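Local coordinates for uncharacterized protein (Parabacteroides distasonis, PDB 3LM3) that is of unknown function but is probably a glycoside hydrolase or carbohydrate deacetylase, at residues Ala171-Ser175 and Ser187-Phe192; Glu275-Phe279 and Asn340-Val344; Ser335-Trp339 and Phe362-Glu366. The contacts are given in a common frame with arbitrary orientation. Residues are numbered along the deposited sequence.

Interaction 1 (Ala171-Ser175 and Ser187-Phe192); sequences AVIWS and SPSYPF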
loop_
_atom_site.group_PDB
_atom_site.type_symbol
_atom_site.label_atom_id
_atom_site.label_comp_id
_atom_site.label_asym_id
_atom_site.label_seq_id
_atom_site.Cartn_x
_atom_site.Cartn_y
_atom_site.Cartn_z
ATOM N N ALA A 171 -2.654 -5.699 -2.436
ATOM C CA ALA A 171 -3.717 -5.527 -3.422
ATOM C C ALA A 171 -4.616 -4.338 -3.044
ATOM O O ALA A 171 -5.831 -4.320 -3.330
ATOM C CB ALA A 171 -4.509 -6.847 -3.593
ATOM N N VAL A 172 -4.048 -3.371 -2.340
ATOM C CA VAL A 172 -4.713 -2.086 -1.947
ATOM C C VAL A 172 -3.695 -1.047 -2.411
ATOM O O VAL A 172 -2.608 -1.087 -1.965
ATOM C CB VAL A 172 -4.940 -1.956 -0.368
ATOM C CG1 VAL A 172 -5.296 -0.488 0.075
ATOM C CG2 VAL A 172 -5.910 -2.965 0.181
ATOM N N ILE A 173 -4.030 -0.148 -3.359
ATOM C CA ILE A 173 -3.206 1.086 -3.574
ATOM C C ILE A 173 -4.088 2.159 -2.999
ATOM O O ILE A 173 -4.898 2.807 -3.678
ATOM C CB ILE A 173 -2.707 1.406 -5.032
ATOM C CG1 ILE A 173 -1.836 0.257 -5.579
ATOM C CG2 ILE A 173 -1.775 2.596 -4.994
ATOM C CD1 ILE A 173 -1.020 0.581 -6.890
ATOM N N TRP A 174 -3.993 2.304 -1.677
ATOM C CA TRP A 174 -5.020 3.000 -0.922
ATOM C C TRP A 174 -5.230 4.413 -1.427
ATOM O O TRP A 174 -4.274 5.204 -1.552
ATOM C CB TRP A 174 -4.713 3.052 0.593
ATOM C CG TRP A 174 -5.898 3.601 1.307
ATOM C CD1 TRP A 174 -7.074 2.947 1.549
ATOM C CD2 TRP A 174 -6.093 4.945 1.749
ATOM N NE1 TRP A 174 -7.977 3.792 2.138
ATOM C CE2 TRP A 174 -7.399 5.032 2.262
ATOM C CE3 TRP A 174 -5.289 6.095 1.761
ATOM C CZ2 TRP A 174 -7.912 6.215 2.767
ATOM C CZ3 TRP A 174 -5.820 7.267 2.270
ATOM C CH2 TRP A 174 -7.109 7.318 2.769
ATOM N N SER A 175 -6.492 4.745 -1.718
ATOM C CA SER A 175 -6.949 6.059 -2.167
ATOM C C SER A 175 -6.566 6.443 -3.569
ATOM O O SER A 175 -6.880 7.530 -3.994
ATOM C CB SER A 175 -6.580 7.208 -1.221
ATOM O OG SER A 175 -5.236 7.655 -1.330
ATOM N N SER A 187 -11.443 1.522 -0.136
ATOM C CA SER A 187 -11.125 0.456 0.809
ATOM C C SER A 187 -10.664 0.985 2.157
ATOM O O SER A 187 -10.336 2.170 2.288
ATOM C CB SER A 187 -10.052 -0.445 0.228
ATOM O OG SER A 187 -8.729 0.117 0.338
ATOM N N PRO A 188 -10.572 0.107 3.164
ATOM C CA PRO A 188 -9.747 0.433 4.329
ATOM C C PRO A 188 -8.290 0.537 3.946
ATOM O O PRO A 188 -7.854 -0.057 2.965
ATOM C CB PRO A 188 -9.940 -0.774 5.281
ATOM C CG PRO A 188 -11.232 -1.432 4.789
ATOM C CD PRO A 188 -11.183 -1.239 3.289
ATOM N N SER A 189 -7.524 1.305 4.719
ATOM C CA SER A 189 -6.097 1.435 4.491
ATOM C C SER A 189 -5.289 0.456 5.315
ATOM O O SER A 189 -4.125 0.236 5.016
ATOM C CB SER A 189 -5.635 2.851 4.738
ATOM O OG SER A 189 -5.684 3.188 6.103
ATOM N N TYR A 190 -5.869 -0.113 6.350
ATOM C CA TYR A 190 -5.209 -1.136 7.161
ATOM C C TYR A 190 -5.743 -2.497 6.745
ATOM O O TYR A 190 -6.656 -2.597 5.888
ATOM C CB TYR A 190 -5.383 -0.852 8.659
ATOM C CG TYR A 190 -4.199 -0.184 9.373
ATOM C CD1 TYR A 190 -3.296 0.646 8.700
ATOM C CD2 TYR A 190 -4.044 -0.356 10.744
ATOM C CE1 TYR A 190 -2.240 1.235 9.369
ATOM C CE2 TYR A 190 -2.989 0.233 11.431
ATOM C CZ TYR A 190 -2.098 1.045 10.740
ATOM O OH TYR A 190 -1.098 1.708 11.439
ATOM N N PRO A 191 -5.162 -3.572 7.299
ATOM C CA PRO A 191 -5.396 -4.882 6.689
ATOM C C PRO A 191 -6.815 -5.374 6.876
ATOM O O PRO A 191 -7.468 -5.095 7.889
ATOM C CB PRO A 191 -4.421 -5.792 7.422
ATOM C CG PRO A 191 -3.306 -4.829 7.804
ATOM C CD PRO A 191 -4.027 -3.595 8.246
ATOM N N PHE A 192 -7.309 -6.099 5.872
ATOM C CA PHE A 192 -8.642 -6.693 5.924
ATOM C C PHE A 192 -8.703 -7.920 5.030
ATOM O O PHE A 192 -7.862 -8.084 4.150
ATOM C CB PHE A 192 -9.730 -5.684 5.494
ATOM C CG PHE A 192 -9.594 -5.191 4.055
ATOM C CD1 PHE A 192 -8.683 -4.207 3.737
ATOM C CD2 PHE A 192 -10.384 -5.716 3.031
ATOM C CE1 PHE A 192 -8.551 -3.745 2.442
ATOM C CE2 PHE A 192 -10.239 -5.262 1.721
ATOM C CZ PHE A 192 -9.317 -4.294 1.425
HETATM O O HOH W 1 -8.670 2.408 -1.388
#
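Strand 168-172 runs out within Ala171-Ser175, and the chain, after a short excursion without helix or strand, returns past it as the irregular loop Ser187-Phe192. The two backbones are nearest at Trp174 and Ser189, 5.7 Å between CA atoms, and no backbone hydrogen bond joins them, so side chains and one water do the work. Strand 168-172 is the middle of three parallel strands, and this is a loop packed beyond its C-terminal end, the end at which active sites of beta/alpha-barrel enzymes lie; whether that holds here is unproven.

Trp174 is the main anchor. Its indole NE1 donates to Ser187 O at 2.9 Å, with the carbonyl approaching the ring edge near its plane, while Ser189 sits over one face, CA 3.4 Å from CD1. Val172 points the same way and packs beside it against the loop: CG1 lies 3.5 Å from Ser187 OG, and CG2 packs 3.6 Å from Phe192 CE1. Water 1 accepts from both Ser175 N and Ser187 N, each at 3.2 Å, bridging the segments on the backbone side. Within the loop, Ser187 OG donates to Pro188 O at 2.8 Å.

Asp216 OD1 takes the backbone N of Trp174, and Arg368 shares Ser187 O, so the contact is knitted to strands 213-216 and 367-374. Over the indole face the contact is a CH-pi interaction: Ser189 CB lies 3.4 Å from the centroid of the five-membered ring of Trp174, 7° off the ring normal.

Interaction 2 (Glu275-Phe279 and Asn340-Val344); sequences ELNGF and NYRFV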
loop_
_atom_site.group_PDB
_atom_site.type_symbol
_atom_site.label_atom_id
_atom_site.label_comp_id
_atom_site.label_asym_id
_atom_site.label_seq_id
_atom_site.Cartn_x
_atom_site.Cartn_y
_atom_site.Cartn_z
ATOM N N GLU A 275 -1.928 3.739 19.656
ATOM C CA GLU A 275 -2.825 3.888 20.807
ATOM C C GLU A 275 -4.265 3.543 20.456
ATOM O O GLU A 275 -4.967 2.901 21.251
ATOM C CB GLU A 275 -2.771 5.302 21.380
ATOM C CG GLU A 275 -1.573 5.581 22.246
ATOM C CD GLU A 275 -1.757 6.846 23.076
ATOM O OE1 GLU A 275 -2.222 7.871 22.522
ATOM O OE2 GLU A 275 -1.445 6.813 24.283
ATOM N N LEU A 276 -4.715 3.965 19.273
ATOM C CA LEU A 276 -6.093 3.721 18.861
ATOM C C LEU A 276 -6.352 2.282 18.418
ATOM O O LEU A 276 -7.454 1.763 18.616
ATOM C CB LEU A 276 -6.470 4.673 17.726
ATOM C CG LEU A 276 -6.558 6.160 18.076
ATOM C CD1 LEU A 276 -6.569 7.045 16.830
ATOM C CD2 LEU A 276 -7.760 6.456 18.972
ATOM N N ASN A 277 -5.361 1.696 17.764
ATOM C CA ASN A 277 -5.579 0.431 17.033
ATOM C C ASN A 277 -4.903 -0.781 17.636
ATOM O O ASN A 277 -5.173 -1.900 17.220
ATOM C CB ASN A 277 -5.141 0.608 15.579
ATOM C CG ASN A 277 -5.926 1.712 14.896
ATOM O OD1 ASN A 277 -7.155 1.782 15.093
ATOM N ND2 ASN A 277 -5.237 2.602 14.148
ATOM N N GLY A 278 -3.958 -0.555 18.530
ATOM C CA GLY A 278 -3.251 -1.635 19.184
ATOM C C GLY A 278 -1.955 -2.052 18.512
ATOM O O GLY A 278 -1.178 -2.814 19.081
ATOM N N PHE A 279 -1.723 -1.590 17.287
ATOM C CA PHE A 279 -0.452 -1.804 16.595
ATOM C C PHE A 279 -0.317 -0.629 15.631
ATOM O O PHE A 279 -1.302 0.100 15.392
ATOM C CB PHE A 279 -0.394 -3.126 15.809
ATOM C CG PHE A 279 -1.351 -3.218 14.640
ATOM C CD1 PHE A 279 -2.645 -3.676 14.813
ATOM C CD2 PHE A 279 -0.933 -2.890 13.369
ATOM C CE1 PHE A 279 -3.530 -3.775 13.726
ATOM C CE2 PHE A 279 -1.804 -2.975 12.293
ATOM C CZ PHE A 279 -3.097 -3.423 12.473
ATOM N N ASN A 340 -11.300 -2.737 13.951
ATOM C CA ASN A 340 -12.026 -1.491 13.877
ATOM C C ASN A 340 -10.942 -0.430 13.985
ATOM O O ASN A 340 -10.342 -0.282 15.038
ATOM C CB ASN A 340 -13.057 -1.408 15.016
ATOM C CG ASN A 340 -13.949 -0.202 14.928
ATOM O OD1 ASN A 340 -13.580 0.822 14.403
ATOM N ND2 ASN A 340 -15.171 -0.344 15.457
ATOM N N TYR A 341 -10.619 0.232 12.875
ATOM C CA TYR A 341 -9.475 1.134 12.821
ATOM C C TYR A 341 -9.878 2.601 12.891
ATOM O O TYR A 341 -10.898 3.017 12.318
ATOM C CB TYR A 341 -8.680 0.933 11.552
ATOM C CG TYR A 341 -8.262 -0.483 11.266
ATOM C CD1 TYR A 341 -7.496 -1.222 12.174
ATOM C CD2 TYR A 341 -8.590 -1.088 10.060
ATOM C CE1 TYR A 341 -7.074 -2.515 11.890
ATOM C CE2 TYR A 341 -8.177 -2.382 9.755
ATOM C CZ TYR A 341 -7.430 -3.091 10.683
ATOM O OH TYR A 341 -6.973 -4.363 10.375
ATOM N N ARG A 342 -9.084 3.357 13.628
ATOM C CA ARG A 342 -9.258 4.796 13.767
ATOM C C ARG A 342 -7.910 5.478 13.600
ATOM O O ARG A 342 -6.884 4.951 14.054
ATOM C CB ARG A 342 -9.809 5.141 15.145
ATOM C CG ARG A 342 -11.222 4.648 15.353
ATOM C CD ARG A 342 -11.681 4.834 16.783
ATOM N NE ARG A 342 -10.844 4.033 17.653
ATOM C CZ ARG A 342 -10.658 4.204 18.957
ATOM N NH1 ARG A 342 -11.278 5.186 19.620
ATOM N NH2 ARG A 342 -9.850 3.365 19.612
ATOM N N PHE A 343 -7.940 6.640 12.943
ATOM C CA PHE A 343 -6.792 7.518 12.819
ATOM C C PHE A 343 -7.194 8.954 13.032
ATOM O O PHE A 343 -8.312 9.332 12.686
ATOM C CB PHE A 343 -6.139 7.386 11.434
ATOM C CG PHE A 343 -5.709 5.994 11.120
ATOM C CD1 PHE A 343 -4.518 5.496 11.615
ATOM C CD2 PHE A 343 -6.504 5.163 10.352
ATOM C CE1 PHE A 343 -4.158 4.176 11.384
ATOM C CE2 PHE A 343 -6.118 3.826 10.104
ATOM C CZ PHE A 343 -4.939 3.353 10.613
ATOM N N VAL A 344 -6.271 9.732 13.578
ATOM C CA VAL A 344 -6.419 11.186 13.715
ATOM C C VAL A 344 -5.130 11.833 13.230
ATOM O O VAL A 344 -4.034 11.377 13.599
ATOM C CB VAL A 344 -6.687 11.599 15.170
ATOM C CG1 VAL A 344 -6.684 13.130 15.307
ATOM C CG2 VAL A 344 -7.990 10.988 15.674
HETATM O O HOH W 2 -9.597 1.646 16.722
HETATM O O HOH W 3 -9.056 -0.800 17.984
#
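At the last turn of helix 255-277, Leu276 faces the strand: its CD2 packs over one face of the Arg342 guanidinium, 3.7 Å from CZ, and its CD1 reaches Val344 CG2 at 4.3 Å. Its carbonyl O accepts from Arg342 NH2 at 3.0 Å. Asn277 comes next and docks on the edge strand much as a neighbouring strand would: OD1 takes Arg342 N and ND2 gives to Arg342 O, both at 2.9 Å. Water 2 accepts from Arg342 NE at 2.8 Å and lies between Leu276 O and Asn340 O. Gly278 then breaks the helix with positive phi, turning the chain so that Phe279 CZ can meet Tyr341 CE1 at 4.1 Å. The contact thus plugs the helix's C-terminal end against strand 341-346, an outer strand of the four-stranded antiparallel sheet. That strand pairs on its other side with strand 357-363, while Tyr190 packs against the rings of Phe279, Tyr341 and Phe343.

Interaction 3 (Ser335-Trp339 and Phe362-Glu366); sequences SNDDW and FMNKE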
loop_
_atom_site.group_PDB
_atom_site.type_symbol
_atom_site.label_atom_id
_atom_site.label_comp_id
_atom_site.label_asym_id
_atom_site.label_seq_id
_atom_site.Cartn_x
_atom_site.Cartn_y
_atom_site.Cartn_z
ATOM N N SER A 335 -11.524 -12.703 11.322
ATOM C CA SER A 335 -12.636 -12.236 10.466
ATOM C C SER A 335 -12.623 -10.733 10.510
ATOM O O SER A 335 -11.889 -10.126 11.299
ATOM C CB SER A 335 -13.987 -12.751 10.938
ATOM O OG SER A 335 -14.477 -11.956 11.983
ATOM N N ASN A 336 -13.454 -10.107 9.698
ATOM C CA ASN A 336 -13.523 -8.669 9.723
ATOM C C ASN A 336 -14.353 -8.110 10.855
ATOM O O ASN A 336 -14.445 -6.906 11.004
ATOM C CB ASN A 336 -14.002 -8.143 8.372
ATOM C CG ASN A 336 -13.027 -8.473 7.246
ATOM O OD1 ASN A 336 -11.797 -8.405 7.426
ATOM N ND2 ASN A 336 -13.553 -8.813 6.075
ATOM N N ASP A 337 -14.890 -8.981 11.703
ATOM C CA ASP A 337 -15.508 -8.515 12.937
ATOM C C ASP A 337 -14.470 -8.170 13.998
ATOM O O ASP A 337 -14.809 -7.566 15.017
ATOM C CB ASP A 337 -16.422 -9.587 13.527
ATOM C CG ASP A 337 -17.617 -9.897 12.655
ATOM O OD1 ASP A 337 -18.158 -8.974 12.018
ATOM O OD2 ASP A 337 -18.038 -11.079 12.685
ATOM N N ASP A 338 -13.225 -8.578 13.783
ATOM C CA ASP A 338 -12.190 -8.517 14.806
ATOM C C ASP A 338 -11.414 -7.198 14.823
ATOM O O ASP A 338 -10.635 -6.974 15.752
ATOM C CB ASP A 338 -11.183 -9.666 14.626
ATOM C CG ASP A 338 -11.768 -11.023 14.931
ATOM O OD1 ASP A 338 -12.875 -11.105 15.522
ATOM O OD2 ASP A 338 -11.085 -12.030 14.605
ATOM N N TRP A 339 -11.608 -6.346 13.814
ATOM C CA TRP A 339 -10.881 -5.086 13.726
ATOM C C TRP A 339 -11.807 -3.896 13.553
ATOM O O TRP A 339 -12.939 -4.018 13.120
ATOM C CB TRP A 339 -9.850 -5.095 12.590
ATOM C CG TRP A 339 -10.401 -5.420 11.232
ATOM C CD1 TRP A 339 -10.420 -6.647 10.637
ATOM C CD2 TRP A 339 -10.981 -4.506 10.281
ATOM N NE1 TRP A 339 -10.958 -6.560 9.392
ATOM C CE2 TRP A 339 -11.334 -5.264 9.151
ATOM C CE3 TRP A 339 -11.228 -3.138 10.272
ATOM C CZ2 TRP A 339 -11.942 -4.699 8.041
ATOM C CZ3 TRP A 339 -11.826 -2.576 9.152
ATOM C CH2 TRP A 339 -12.195 -3.364 8.066
ATOM N N PHE A 362 -12.339 6.499 10.251
ATOM C CA PHE A 362 -12.951 5.361 10.925
ATOM C C PHE A 362 -13.149 4.287 9.870
ATOM O O PHE A 362 -13.715 4.568 8.807
ATOM C CB PHE A 362 -14.311 5.762 11.516
ATOM C CG PHE A 362 -14.238 6.927 12.456
ATOM C CD1 PHE A 362 -14.209 8.224 11.965
ATOM C CD2 PHE A 362 -14.160 6.729 13.846
ATOM C CE1 PHE A 362 -14.144 9.309 12.810
ATOM C CE2 PHE A 362 -14.089 7.832 14.706
ATOM C CZ PHE A 362 -14.068 9.107 14.178
HETATM N N MSE A 363 -12.687 3.081 10.138
HETATM C CA MSE A 363 -12.797 1.993 9.177
HETATM C C MSE A 363 -13.196 0.712 9.895
HETATM O O MSE A 363 -12.547 0.296 10.865
HETATM C CB MSE A 363 -11.453 1.760 8.474
HETATM C CG MSE A 363 -10.974 2.928 7.658
HETATM SE SE MSE A 363 -9.055 2.941 7.439
HETATM C CE MSE A 363 -8.875 4.489 6.236
ATOM N N ASN A 364 -14.279 0.115 9.428
ATOM C CA ASN A 364 -14.747 -1.143 10.008
ATOM C C ASN A 364 -15.314 -2.031 8.880
ATOM O O ASN A 364 -15.278 -1.659 7.710
ATOM C CB ASN A 364 -15.757 -0.869 11.127
ATOM C CG ASN A 364 -16.975 -0.139 10.626
ATOM O OD1 ASN A 364 -17.751 -0.663 9.837
ATOM N ND2 ASN A 364 -17.112 1.129 11.044
ATOM N N LYS A 365 -15.810 -3.214 9.225
ATOM C CA LYS A 365 -16.295 -4.154 8.214
ATOM C C LYS A 365 -17.392 -3.560 7.335
ATOM O O LYS A 365 -17.527 -3.901 6.180
ATOM C CB LYS A 365 -16.819 -5.422 8.900
ATOM C CG LYS A 365 -17.374 -6.470 7.957
ATOM C CD LYS A 365 -17.868 -7.696 8.690
ATOM C CE LYS A 365 -19.277 -7.536 9.149
ATOM N NZ LYS A 365 -19.846 -8.777 9.825
ATOM N N GLU A 366 -18.216 -2.694 7.924
ATOM C CA GLU A 366 -19.417 -2.227 7.251
ATOM C C GLU A 366 -19.311 -0.873 6.555
ATOM O O GLU A 366 -20.124 -0.600 5.691
ATOM C CB GLU A 366 -20.607 -2.287 8.188
ATOM C CG GLU A 366 -21.050 -3.732 8.437
ATOM C CD GLU A 366 -22.323 -3.827 9.271
ATOM O OE1 GLU A 366 -22.274 -3.508 10.472
ATOM O OE2 GLU A 366 -23.352 -4.218 8.694
HETATM O O HOH W 4 -15.301 -4.433 11.927
HETATM O O HOH W 5 -17.765 -11.547 9.728
#
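Lys365 gives up more surface to this contact than any other residue, and it works along its whole length. Its CB sits 3.5 Å from Asn336 O, its CG 3.8 Å from Asn336 CB; chi1 and chi2 are trans, and a bend at chi3 (p) brings NZ to Asp337 OD1, a salt bridge at 2.8 Å. Its backbone is held as well: water 4 accepts from Lys365 N at 3.0 Å and donates to Asn336 O at 2.8 Å and Trp339 O at 2.7 Å, tying the two backbones together.

Asn336 and Asp337 are the central pair of a type I beta turn from Ser335 to Asp338, closed by Asp338 N to Ser335 O at 3.2 Å; Ser335 OG also accepts from Asp337 N at 3.0 Å, forming an ST turn. Opposite, residues 362-366 carry the chain from strand 357-363 into its hairpin partner, strand 367-374, through an Asx turn in which Asn364 OD1 accepts from Glu366 N at 2.8 Å.

Trp339 presses its six-membered ring on this bend. CZ3 is 3.4 Å from both Met363 O, which lies at the ring edge, and Asn364 CA; CH2 is 3.8 Å from Lys365 N. The indole is fixed from its own segment, with NE1 donating to Asn336 OD1 at 2.8 Å, while the Asn336 amide nitrogen reaches the carbonyls of Tyr193 and Ala203.

How the interactions relate
All three contacts meet where the beta/alpha part of the chain abuts the antiparallel sheet, with centres about 12 to 15 Å apart. The loop of interaction 1 reaches interaction 2 through Pro191 O and Tyr341 OH, 2.6 Å apart and probably hydrogen-bonded, and interaction 3 through Phe192 CB, 3.5 Å from Trp339 CZ2. Interactions 2 and 3 alternate along the chain and share adjacent strands: Tyr341 N and Met363 O are 2.8 Å apart, a probable backbone hydrogen bond. No active site is established. A bound PEG lies about 7 Å from the side chains of Phe279 and Trp339, and about 13 Å from that of Phe192.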